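Local atomic coordinates of 3-deoxy-d-manno-octulosonic-acid transferase (Acinetobacter baumannii, PDB entry 4BFC), a protein that probably transfers Kdo from CMP-Kdo to a lipid A precursor in lipopolysaccharide assembly, the fragment here being its C-terminal CMP-Kdo binding domain. Residues Leu96-Ser102 with Thr111-Asp117; Trp37-Arg42 with Gln105-Thr111; Asn41-Ile47 with Lys71-Val77. All blocks are in the same frame, centred on the assembly; numbering follows the deposited sequence. Where two conformers were deposited one is given.

Contact 1 of 3, residues Leu96-Ser102 with Thr111-Asp117; sequences LITHRRS and TQVYLAD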
loop_
_atom_site.group_PDB
_atom_site.type_symbol
_atom_site.label_atom_id
_atom_site.label_comp_id
_atom_site.label_asym_id
_atom_site.label_seq_id
_atom_site.Cartn_x
_atom_site.Cartn_y
_atom_site.Cartn_z
ATOM N N LEU A 96 25.511 8.672 -12.075
ATOM C CA LEU A 96 25.718 9.494 -10.924
ATOM C C LEU A 96 26.389 8.599 -9.902
ATOM O O LEU A 96 25.985 7.415 -9.782
ATOM C CB LEU A 96 24.354 10.026 -10.394
ATOM C CG LEU A 96 23.592 10.985 -11.327
ATOM C CD1 LEU A 96 22.136 11.211 -10.871
ATOM C CD2 LEU A 96 24.380 12.291 -11.408
ATOM N N ILE A 97 27.370 9.114 -9.187
ATOM C CA ILE A 97 28.059 8.356 -8.149
ATOM C C ILE A 97 27.070 8.152 -6.993
ATOM O O ILE A 97 26.652 9.145 -6.365
ATOM C CB ILE A 97 29.355 9.042 -7.685
ATOM C CG1 ILE A 97 30.392 9.063 -8.836
ATOM C CG2 ILE A 97 29.900 8.371 -6.414
ATOM C CD1 ILE A 97 31.594 9.956 -8.589
ATOM N N THR A 98 26.749 6.893 -6.667
ATOM C CA THR A 98 25.649 6.559 -5.723
ATOM C C THR A 98 26.122 5.586 -4.640
ATOM O O THR A 98 26.723 4.545 -4.975
ATOM C CB THR A 98 24.498 5.911 -6.509
ATOM O OG1 THR A 98 24.139 6.731 -7.635
ATOM C CG2 THR A 98 23.175 5.666 -5.617
ATOM N N HIS A 99 25.958 5.980 -3.387
ATOM C CA HIS A 99 26.258 5.172 -2.209
ATOM C C HIS A 99 24.984 4.811 -1.517
ATOM O O HIS A 99 23.919 5.491 -1.678
ATOM C CB HIS A 99 27.252 5.902 -1.325
ATOM C CG HIS A 99 28.542 6.168 -2.044
ATOM N ND1 HIS A 99 29.299 5.171 -2.596
ATOM C CD2 HIS A 99 29.130 7.364 -2.421
ATOM C CE1 HIS A 99 30.358 5.741 -3.240
ATOM N NE2 HIS A 99 30.242 7.065 -3.134
ATOM N N ARG A 100 25.025 3.677 -0.821
ATOM C CA ARG A 100 23.785 3.036 -0.274
ATOM C C ARG A 100 23.805 2.805 1.221
ATOM O O ARG A 100 24.760 2.217 1.771
ATOM C CB ARG A 100 23.522 1.673 -0.955
ATOM C CG ARG A 100 23.453 1.688 -2.461
ATOM C CD ARG A 100 23.220 0.294 -2.987
ATOM N NE ARG A 100 21.822 -0.062 -2.780
ATOM C CZ ARG A 100 21.127 -0.952 -3.544
ATOM N NH1 ARG A 100 21.693 -1.614 -4.563
ATOM N NH2 ARG A 100 19.807 -1.145 -3.314
ATOM N N ARG A 101 22.793 3.285 1.933
ATOM C CA ARG A 101 22.662 3.046 3.342
ATOM C C ARG A 101 22.661 1.522 3.602
ATOM O O ARG A 101 23.252 1.076 4.575
ATOM C CB ARG A 101 21.317 3.664 3.840
ATOM C CG ARG A 101 20.993 3.483 5.305
ATOM C CD ARG A 101 22.046 4.144 6.195
ATOM N NE ARG A 101 21.515 4.384 7.509
ATOM C CZ ARG A 101 22.229 4.928 8.489
ATOM N NH1 ARG A 101 23.507 5.200 8.268
ATOM N NH2 ARG A 101 21.659 5.148 9.664
ATOM N N SER A 102 22.014 0.756 2.729
ATOM C CA SER A 102 21.921 -0.711 2.984
ATOM C C SER A 102 23.245 -1.432 2.990
ATOM O O SER A 102 23.300 -2.583 3.483
ATOM C CB SER A 102 21.034 -1.383 1.960
ATOM O OG SER A 102 21.545 -1.396 0.656
ATOM N N THR A 111 30.229 11.508 -3.488
ATOM C CA THR A 111 28.852 11.040 -3.606
ATOM C C THR A 111 27.965 12.104 -4.174
ATOM O O THR A 111 27.957 13.256 -3.672
ATOM C CB THR A 111 28.295 10.754 -2.234
ATOM O OG1 THR A 111 29.106 9.770 -1.604
ATOM C CG2 THR A 111 26.812 10.255 -2.376
ATOM N N GLN A 112 27.213 11.704 -5.167
ATOM C CA GLN A 112 26.280 12.616 -5.860
ATOM C C GLN A 112 24.876 12.282 -5.391
ATOM O O GLN A 112 24.022 13.172 -5.270
ATOM C CB GLN A 112 26.395 12.456 -7.347
ATOM C CG GLN A 112 27.743 12.977 -7.883
ATOM C CD GLN A 112 27.849 12.946 -9.409
ATOM O OE1 GLN A 112 27.829 11.863 -10.051
ATOM N NE2 GLN A 112 27.928 14.132 -10.018
ATOM N N VAL A 113 24.614 10.979 -5.220
ATOM C CA VAL A 113 23.264 10.556 -4.735
ATOM C C VAL A 113 23.522 9.587 -3.578
ATOM O O VAL A 113 24.339 8.672 -3.702
ATOM C CB VAL A 113 22.460 9.831 -5.831
ATOM C CG1 VAL A 113 21.088 9.297 -5.291
ATOM C CG2 VAL A 113 22.234 10.754 -7.036
ATOM N N TYR A 114 22.839 9.793 -2.471
ATOM C CA TYR A 114 22.850 8.830 -1.427
ATOM C C TYR A 114 21.504 8.136 -1.433
ATOM O O TYR A 114 20.483 8.775 -1.136
ATOM C CB TYR A 114 23.073 9.558 -0.109
ATOM C CG TYR A 114 23.333 8.604 1.016
ATOM C CD1 TYR A 114 24.496 7.822 1.052
ATOM C CD2 TYR A 114 22.379 8.439 2.044
ATOM C CE1 TYR A 114 24.732 6.927 2.122
ATOM C CE2 TYR A 114 22.603 7.592 3.129
ATOM C CZ TYR A 114 23.781 6.792 3.125
ATOM O OH TYR A 114 23.977 5.954 4.208
ATOM N N LEU A 115 21.517 6.855 -1.804
ATOM C CA LEU A 115 20.264 6.075 -1.738
ATOM C C LEU A 115 20.046 5.583 -0.309
ATOM O O LEU A 115 20.815 4.720 0.232
ATOM C CB LEU A 115 20.308 4.949 -2.712
ATOM C CG LEU A 115 19.123 4.007 -2.748
ATOM C CD1 LEU A 115 17.790 4.750 -3.064
ATOM C CD2 LEU A 115 19.385 2.951 -3.832
ATOM N N ALA A 116 19.042 6.154 0.343
ATOM C CA ALA A 116 18.704 5.806 1.706
ATOM C C ALA A 116 17.738 4.606 1.752
ATOM O O ALA A 116 16.525 4.698 2.092
ATOM C CB ALA A 116 18.202 7.050 2.509
ATOM N N ASP A 117 18.275 3.479 1.361
ATOM C CA ASP A 117 17.531 2.226 1.146
ATOM C C ASP A 117 17.497 1.413 2.440
ATOM O O ASP A 117 18.064 0.270 2.484
ATOM C CB ASP A 117 18.039 1.443 -0.067
ATOM C CG ASP A 117 19.537 1.073 -0.009
ATOM O OD1 ASP A 117 20.287 1.677 0.791
ATOM O OD2 ASP A 117 19.862 0.107 -0.718
#

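Contact 2 of 3, residues Trp37-Arg42 with Gln105-Thr111; sequences WYLENR and QSIHAST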
loop_
_atom_site.group_PDB
_atom_site.type_symbol
_atom_site.label_atom_id
_atom_site.label_comp_id
_atom_site.label_asym_id
_atom_site.label_seq_id
_atom_site.Cartn_x
_atom_site.Cartn_y
_atom_site.Cartn_z
ATOM N N TRP A 37 30.337 12.870 8.334
ATOM C CA TRP A 37 30.267 12.873 6.907
ATOM C C TRP A 37 30.637 14.236 6.362
ATOM O O TRP A 37 30.576 14.430 5.145
ATOM C CB TRP A 37 28.858 12.398 6.437
ATOM C CG TRP A 37 28.430 10.989 6.819
ATOM C CD1 TRP A 37 29.130 9.972 7.537
ATOM C CD2 TRP A 37 27.165 10.369 6.428
ATOM N NE1 TRP A 37 28.352 8.828 7.660
ATOM C CE2 TRP A 37 27.161 9.007 6.982
ATOM C CE3 TRP A 37 26.027 10.828 5.701
ATOM C CZ2 TRP A 37 26.065 8.158 6.819
ATOM C CZ3 TRP A 37 24.956 9.958 5.535
ATOM C CH2 TRP A 37 24.982 8.659 6.067
ATOM N N TYR A 38 31.087 15.148 7.248
ATOM C CA TYR A 38 31.539 16.492 6.865
ATOM C C TYR A 38 30.479 17.213 5.978
ATOM O O TYR A 38 30.781 17.769 4.925
ATOM C CB TYR A 38 32.960 16.382 6.212
ATOM C CG TYR A 38 33.976 15.706 7.145
ATOM C CD1 TYR A 38 34.665 16.452 8.103
ATOM C CD2 TYR A 38 34.269 14.348 7.049
ATOM C CE1 TYR A 38 35.576 15.872 8.957
ATOM C CE2 TYR A 38 35.204 13.728 7.921
ATOM C CZ TYR A 38 35.849 14.511 8.880
ATOM O OH TYR A 38 36.774 13.980 9.765
ATOM N N LEU A 39 29.216 17.186 6.411
ATOM C CA LEU A 39 28.142 17.783 5.611
ATOM C C LEU A 39 28.067 19.307 5.712
ATOM O O LEU A 39 27.255 19.910 5.004
ATOM C CB LEU A 39 26.762 17.201 5.964
ATOM C CG LEU A 39 26.736 15.690 5.764
ATOM C CD1 LEU A 39 25.266 15.306 6.051
ATOM C CD2 LEU A 39 27.111 15.264 4.346
ATOM N N GLU A 40 28.905 19.910 6.564
ATOM C CA GLU A 40 28.902 21.374 6.775
ATOM C C GLU A 40 29.097 22.110 5.438
ATOM O O GLU A 40 28.453 23.126 5.184
ATOM C CB GLU A 40 29.921 21.790 7.848
ATOM C CG GLU A 40 29.924 23.296 8.175
ATOM C CD GLU A 40 28.581 23.851 8.690
ATOM O OE1 GLU A 40 27.873 23.168 9.486
ATOM O OE2 GLU A 40 28.229 25.005 8.302
ATOM N N ASN A 41 29.911 21.549 4.538
ATOM C CA ASN A 41 30.086 22.188 3.234
ATOM C C ASN A 41 29.453 21.406 2.085
ATOM O O ASN A 41 29.949 21.416 0.942
ATOM C CB ASN A 41 31.571 22.477 2.946
ATOM C CG ASN A 41 32.251 23.210 4.082
ATOM O OD1 ASN A 41 31.940 24.363 4.379
ATOM N ND2 ASN A 41 33.182 22.530 4.735
ATOM N N ARG A 42 28.350 20.706 2.376
ATOM C CA ARG A 42 27.566 20.118 1.329
ATOM C C ARG A 42 26.189 20.804 1.415
ATOM O O ARG A 42 25.802 21.350 2.504
ATOM C CB ARG A 42 27.342 18.605 1.565
ATOM C CG ARG A 42 28.620 17.759 1.620
ATOM C CD ARG A 42 29.394 17.906 0.321
ATOM N NE ARG A 42 28.816 17.331 -0.906
ATOM C CZ ARG A 42 28.902 16.061 -1.284
ATOM N NH1 ARG A 42 29.548 15.167 -0.500
ATOM N NH2 ARG A 42 28.432 15.716 -2.468
ATOM N N GLN A 105 27.135 2.281 3.711
ATOM C CA GLN A 105 27.920 3.400 3.139
ATOM C C GLN A 105 27.496 4.739 3.712
ATOM O O GLN A 105 26.377 4.931 4.249
ATOM C CB GLN A 105 27.920 3.408 1.643
ATOM C CG GLN A 105 28.598 2.148 1.058
ATOM C CD GLN A 105 28.502 2.011 -0.439
ATOM O OE1 GLN A 105 27.512 2.326 -1.059
ATOM N NE2 GLN A 105 29.591 1.488 -1.050
ATOM N N SER A 106 28.402 5.698 3.510
ATOM C CA SER A 106 28.212 7.070 3.942
ATOM C C SER A 106 28.182 8.037 2.709
ATOM O O SER A 106 28.347 7.644 1.547
ATOM C CB SER A 106 29.365 7.413 4.881
ATOM O OG SER A 106 30.636 7.340 4.201
ATOM N N ILE A 107 27.969 9.327 2.979
ATOM C CA ILE A 107 28.122 10.312 1.902
ATOM C C ILE A 107 29.618 10.696 1.796
ATOM O O ILE A 107 30.134 11.237 2.757
ATOM C CB ILE A 107 27.244 11.545 2.240
ATOM C CG1 ILE A 107 25.743 11.151 2.039
ATOM C CG2 ILE A 107 27.631 12.752 1.351
ATOM C CD1 ILE A 107 24.683 12.213 2.477
ATOM N N HIS A 108 30.245 10.357 0.671
ATOM C CA HIS A 108 31.685 10.670 0.452
ATOM C C HIS A 108 31.713 12.092 -0.093
ATOM O O HIS A 108 30.697 12.538 -0.643
ATOM C CB HIS A 108 32.396 9.689 -0.539
ATOM C CG HIS A 108 32.178 8.198 -0.283
ATOM N ND1 HIS A 108 32.581 7.248 -1.162
ATOM C CD2 HIS A 108 31.577 7.520 0.765
ATOM C CE1 HIS A 108 32.238 6.018 -0.691
ATOM N NE2 HIS A 108 31.636 6.186 0.487
ATOM N N ALA A 109 32.847 12.822 -0.040
ATOM C CA ALA A 109 33.004 13.932 -0.987
ATOM C C ALA A 109 32.512 13.591 -2.427
ATOM O O ALA A 109 31.962 14.469 -3.070
ATOM C CB ALA A 109 34.486 14.393 -1.058
ATOM N N SER A 110 32.754 12.381 -2.958
ATOM C CA SER A 110 32.416 12.010 -4.313
ATOM C C SER A 110 30.948 11.685 -4.573
ATOM O O SER A 110 30.539 11.513 -5.715
ATOM C CB SER A 110 33.196 10.760 -4.781
ATOM O OG SER A 110 33.278 9.798 -3.735
ATOM N N THR A 111 30.229 11.508 -3.488
ATOM C CA THR A 111 28.852 11.040 -3.606
ATOM C C THR A 111 27.965 12.104 -4.174
ATOM O O THR A 111 27.957 13.256 -3.672
ATOM C CB THR A 111 28.295 10.754 -2.234
ATOM O OG1 THR A 111 29.106 9.770 -1.604
ATOM C CG2 THR A 111 26.812 10.255 -2.376
#

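Contact 3 of 3, residues Asn41-Ile47 with Lys71-Val77; sequences NRQVVTI and KLVCIVV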
loop_
_atom_site.group_PDB
_atom_site.type_symbol
_atom_site.label_atom_id
_atom_site.label_comp_id
_atom_site.label_asym_id
_atom_site.label_seq_id
_atom_site.Cartn_x
_atom_site.Cartn_y
_atom_site.Cartn_z
ATOM N N ASN A 41 29.911 21.549 4.538
ATOM C CA ASN A 41 30.086 22.188 3.234
ATOM C C ASN A 41 29.453 21.406 2.085
ATOM O O ASN A 41 29.949 21.416 0.942
ATOM C CB ASN A 41 31.571 22.477 2.946
ATOM C CG ASN A 41 32.251 23.210 4.082
ATOM O OD1 ASN A 41 31.940 24.363 4.379
ATOM N ND2 ASN A 41 33.182 22.530 4.735
ATOM N N ARG A 42 28.350 20.706 2.376
ATOM C CA ARG A 42 27.566 20.118 1.329
ATOM C C ARG A 42 26.189 20.804 1.415
ATOM O O ARG A 42 25.802 21.350 2.504
ATOM C CB ARG A 42 27.342 18.605 1.565
ATOM C CG ARG A 42 28.620 17.759 1.620
ATOM C CD ARG A 42 29.394 17.906 0.321
ATOM N NE ARG A 42 28.816 17.331 -0.906
ATOM C CZ ARG A 42 28.902 16.061 -1.284
ATOM N NH1 ARG A 42 29.548 15.167 -0.500
ATOM N NH2 ARG A 42 28.432 15.716 -2.468
ATOM N N GLN A 43 25.529 20.844 0.274
ATOM C CA GLN A 43 24.102 21.248 0.238
ATOM C C GLN A 43 23.287 19.978 -0.022
ATOM O O GLN A 43 23.345 19.406 -1.107
ATOM C CB GLN A 43 23.832 22.265 -0.840
ATOM C CG GLN A 43 24.467 23.585 -0.529
ATOM C CD GLN A 43 24.320 24.553 -1.690
ATOM O OE1 GLN A 43 24.527 24.204 -2.862
ATOM N NE2 GLN A 43 23.913 25.760 -1.369
ATOM N N VAL A 44 22.543 19.581 1.028
ATOM C CA VAL A 44 21.800 18.297 0.984
ATOM C C VAL A 44 20.345 18.542 0.555
ATOM O O VAL A 44 19.615 19.314 1.251
ATOM C CB VAL A 44 21.778 17.646 2.363
ATOM C CG1 VAL A 44 21.002 16.315 2.297
ATOM C CG2 VAL A 44 23.254 17.390 2.758
ATOM N N VAL A 45 19.992 17.948 -0.584
ATOM C CA VAL A 45 18.613 18.040 -1.126
ATOM C C VAL A 45 18.020 16.631 -1.053
ATOM O O VAL A 45 18.704 15.673 -1.483
ATOM C CB VAL A 45 18.594 18.659 -2.554
ATOM C CG1 VAL A 45 19.380 19.988 -2.534
ATOM C CG2 VAL A 45 19.171 17.783 -3.669
ATOM N N THR A 46 16.765 16.540 -0.610
ATOM C CA THR A 46 16.230 15.175 -0.385
ATOM C C THR A 46 14.926 14.932 -1.158
ATOM O O THR A 46 13.988 15.812 -1.101
ATOM C CB THR A 46 16.052 15.033 1.125
ATOM O OG1 THR A 46 17.344 14.992 1.722
ATOM C CG2 THR A 46 15.292 13.728 1.557
ATOM N N ILE A 47 14.781 13.812 -1.855
ATOM C CA ILE A 47 13.514 13.443 -2.415
ATOM C C ILE A 47 13.001 12.253 -1.567
ATOM O O ILE A 47 13.665 11.223 -1.458
ATOM C CB ILE A 47 13.471 13.094 -3.909
ATOM C CG1 ILE A 47 14.398 11.900 -4.234
ATOM C CG2 ILE A 47 13.913 14.307 -4.744
ATOM C CD1 ILE A 47 14.531 11.550 -5.716
ATOM N N LYS A 71 29.377 20.229 -4.417
ATOM C CA LYS A 71 28.889 20.510 -3.069
ATOM C C LYS A 71 27.495 19.835 -2.897
ATOM O O LYS A 71 27.097 19.512 -1.786
ATOM C CB LYS A 71 28.698 22.001 -2.784
ATOM C CG LYS A 71 29.867 22.729 -2.115
ATOM C CD LYS A 71 29.540 24.222 -1.928
ATOM C CE LYS A 71 28.339 24.507 -1.006
ATOM N NZ LYS A 71 28.703 25.134 0.312
ATOM N N LEU A 72 26.748 19.768 -3.982
ATOM C CA LEU A 72 25.322 19.308 -3.848
ATOM C C LEU A 72 25.368 17.794 -3.629
ATOM O O LEU A 72 26.220 17.105 -4.190
ATOM C CB LEU A 72 24.553 19.560 -5.164
ATOM C CG LEU A 72 24.088 20.983 -5.427
ATOM C CD1 LEU A 72 23.591 21.065 -6.850
ATOM C CD2 LEU A 72 22.926 21.306 -4.489
ATOM N N VAL A 73 24.382 17.255 -2.925
ATOM C CA VAL A 73 24.219 15.782 -2.904
ATOM C C VAL A 73 22.749 15.606 -2.685
ATOM O O VAL A 73 22.131 16.382 -1.926
ATOM C CB VAL A 73 24.979 15.150 -1.742
ATOM C CG1 VAL A 73 24.709 15.806 -0.361
ATOM C CG2 VAL A 73 24.781 13.632 -1.759
ATOM N N CYS A 74 22.218 14.623 -3.391
ATOM C CA CYS A 74 20.746 14.300 -3.258
ATOM C C CYS A 74 20.568 13.008 -2.495
ATOM O O CYS A 74 21.017 11.978 -2.931
ATOM C CB CYS A 74 20.143 14.199 -4.607
ATOM S SG CYS A 74 18.401 13.834 -4.574
ATOM N N ILE A 75 19.825 13.092 -1.402
ATOM C CA ILE A 75 19.373 11.881 -0.674
ATOM C C ILE A 75 18.065 11.394 -1.324
ATOM O O ILE A 75 17.128 12.220 -1.494
ATOM C CB ILE A 75 19.196 12.173 0.832
ATOM C CG1 ILE A 75 20.543 12.598 1.470
ATOM C CG2 ILE A 75 18.559 10.903 1.520
ATOM C CD1 ILE A 75 20.489 12.871 2.971
ATOM N N VAL A 76 17.949 10.097 -1.645
ATOM C CA VAL A 76 16.715 9.534 -2.287
ATOM C C VAL A 76 16.118 8.470 -1.348
ATOM O O VAL A 76 16.835 7.563 -0.952
ATOM C CB VAL A 76 17.052 8.910 -3.670
ATOM C CG1 VAL A 76 15.781 8.368 -4.273
ATOM C CG2 VAL A 76 17.616 10.020 -4.585
ATOM N N VAL A 77 14.845 8.650 -0.971
ATOM C CA VAL A 77 14.195 7.741 -0.010
ATOM C C VAL A 77 12.932 7.186 -0.695
ATOM O O VAL A 77 11.837 7.765 -0.580
ATOM C CB VAL A 77 13.856 8.443 1.324
ATOM C CG1 VAL A 77 13.495 7.379 2.384
ATOM C CG2 VAL A 77 14.945 9.442 1.760
#

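Contact 1 of 3, residues Leu96-Ser102 with Thr111-Asp117
Two first torsions set the polar end of this contact: Asp117 holds CG between its backbone N and carbonyl carbon (chi1 58°), turning the carboxylate to Arg100 and Ser102, while Arg100 keeps CG beside its own N and bends at chi3. The segments carry neighbouring parallel strands, 98-100 at the sheet edge within this chain and 113-115 next to it, in the Rossmann-like C-terminal domain expected of a GT-B glycosyltransferase. Thr98, His99 and Arg100 pair with Val113, Tyr114 and Leu115. Just before the ladder the Gln112 side chain extends the pairing, its OE1 taking the Ile97 N-H in the amide plane, on a lone pair, at 2.9 Å. Ile97 O receives both Gln112 N and Val113 N. Beyond the strands, Arg101 N gives a nearly straight bond to Leu115 O (3.0 Å). Arg100 forms a side-on salt bridge with Asp117, both nitrogens on OD2: NE from above the carboxylate plane at 2.8 Å, NH2 on the anti side but tilted out of the plane. NH2 also forms a salt bridge with Asp85 of helix 84-93. Ser102 meets both carboxylate oxygens on the syn side, again tilted out of the plane, its N bonding Asp117 OD1 at 2.8 Å and its OG Asp117 OD2 at 2.6 Å.

Contact 2 of 3, residues Trp37-Arg42 with Gln105-Thr111
Neither segment here is a regular strand or helix, and their backbones come closest at Trp37 and Ile107, whose CA atoms stand 6.0 Å apart; from there residues 37-42 lead away from the end of helix 24-36 while 105-111 finish in a type I beta turn from His108 to Thr111. The indole of Trp37 lies against Ser106 and Ile107 with one face. Ser106 CB sits over the five-membered ring, 3.5 Å from its centroid and 24° off the normal, which meets the geometry of a CH-pi contact. The backbone N of Ile107 lies over the same face, and both atoms are offset toward the rim. The Ile107 side chain crosses the indole at about a right angle, and its CG1 touches Trp37 CE3 at 3.7 Å. Its other branch, CG2, stays anti to the backbone N and meets Leu39 CD2 at 3.9 Å. Tyr38, with positive phi, is the C-prime residue of the Schellman motif that ends helix 24-36. The contact joins this helix end to the loop between strands 98-100 and 113-115 of the Rossmann-like sheet. Arg42 completes it by bending twice, at chi2 (-59°) and chi3, which carries the guanidinium to the turn. Both bonds to the turn lie near the guanidinium plane: NH1 to His108 O at 2.9 Å and NH2 to Thr111 O at 2.8 Å, the latter running nearly along the C=O axis. His108 O is thereby doubly engaged, for Thr111 N, closing the turn, reaches it from the opposite face of its plane to Arg42 NH1. The His108 ring in turn stacks with that of His99.

Contact 3 of 3, residues Asn41-Ile47 with Lys71-Val77
Lys71 O takes two donors, Gln43 N and Arg42 NE, each at 2.9 Å and from opposite faces of its carbonyl plane. The contact is the parallel pairing of strands 43-50 and 72-78, the two strands of a beta-alpha-beta unit whose crossover is helix 54-68. Along the ladder the bonds alternate: Gln43 O accepts from Val73 N, Val73 O from Val45 N at 3.0 Å and 174°, Val45 O from Ile75 N at 2.8 Å, Ile75 O from Ile47 N, and Ile47 O from Val77 N. The intervening residues turn their backbone polar groups outward: Val44 and Thr46 bond to the 130-133 region, and Cys74 to Gln112 and Tyr114, so both strands are internal to the sheet. Arg42 NH2, shared with Thr111 O, adds a longer bond to Leu72 O, 3.1 Å, with the donor well above that carbonyl plane, while Val73 CB lies over one guanidinium face. The hydroxyl of Thr46 is engaged by Ser129 OG. Apolar side chains make up most of both faces. Val45, Ile47 and Cys74 face helix 54-68, with Trp192 of helix 185-197 also against Val45 and Ile47; on the other face Ile75 meets Trp125 of helix 122-128. There the Val44 side chain crosses that of Ile75 obliquely, its CG1, anti to the backbone N (chi1 180°), touching Ile75 CD1 at 3.5 Å.

From the N terminus, helix 24-36 runs into residues 37-42, which lead directly into strand 43-50. Contact 3 closes first, bringing strand 72-78 back alongside that strand after the crossover helix 54-68. The chain then passes through helix 84-93 to strand 98-100, and contact 2 closes the longest loop, with contact 3 lying within it. Contact 1 opens at Leu96 and closes last; its segments alternate with those of contact 2, so these two cross, sharing Thr111. Contacts 2 and 3 share Asn41 and Arg42. Strand 113-115 lies between 98-100 and 72-78, so contacts 1 and 3 belong to one sheet, while contact 2 ties together the loops leading into strands 43-50 and 113-115, at their N-terminal ends.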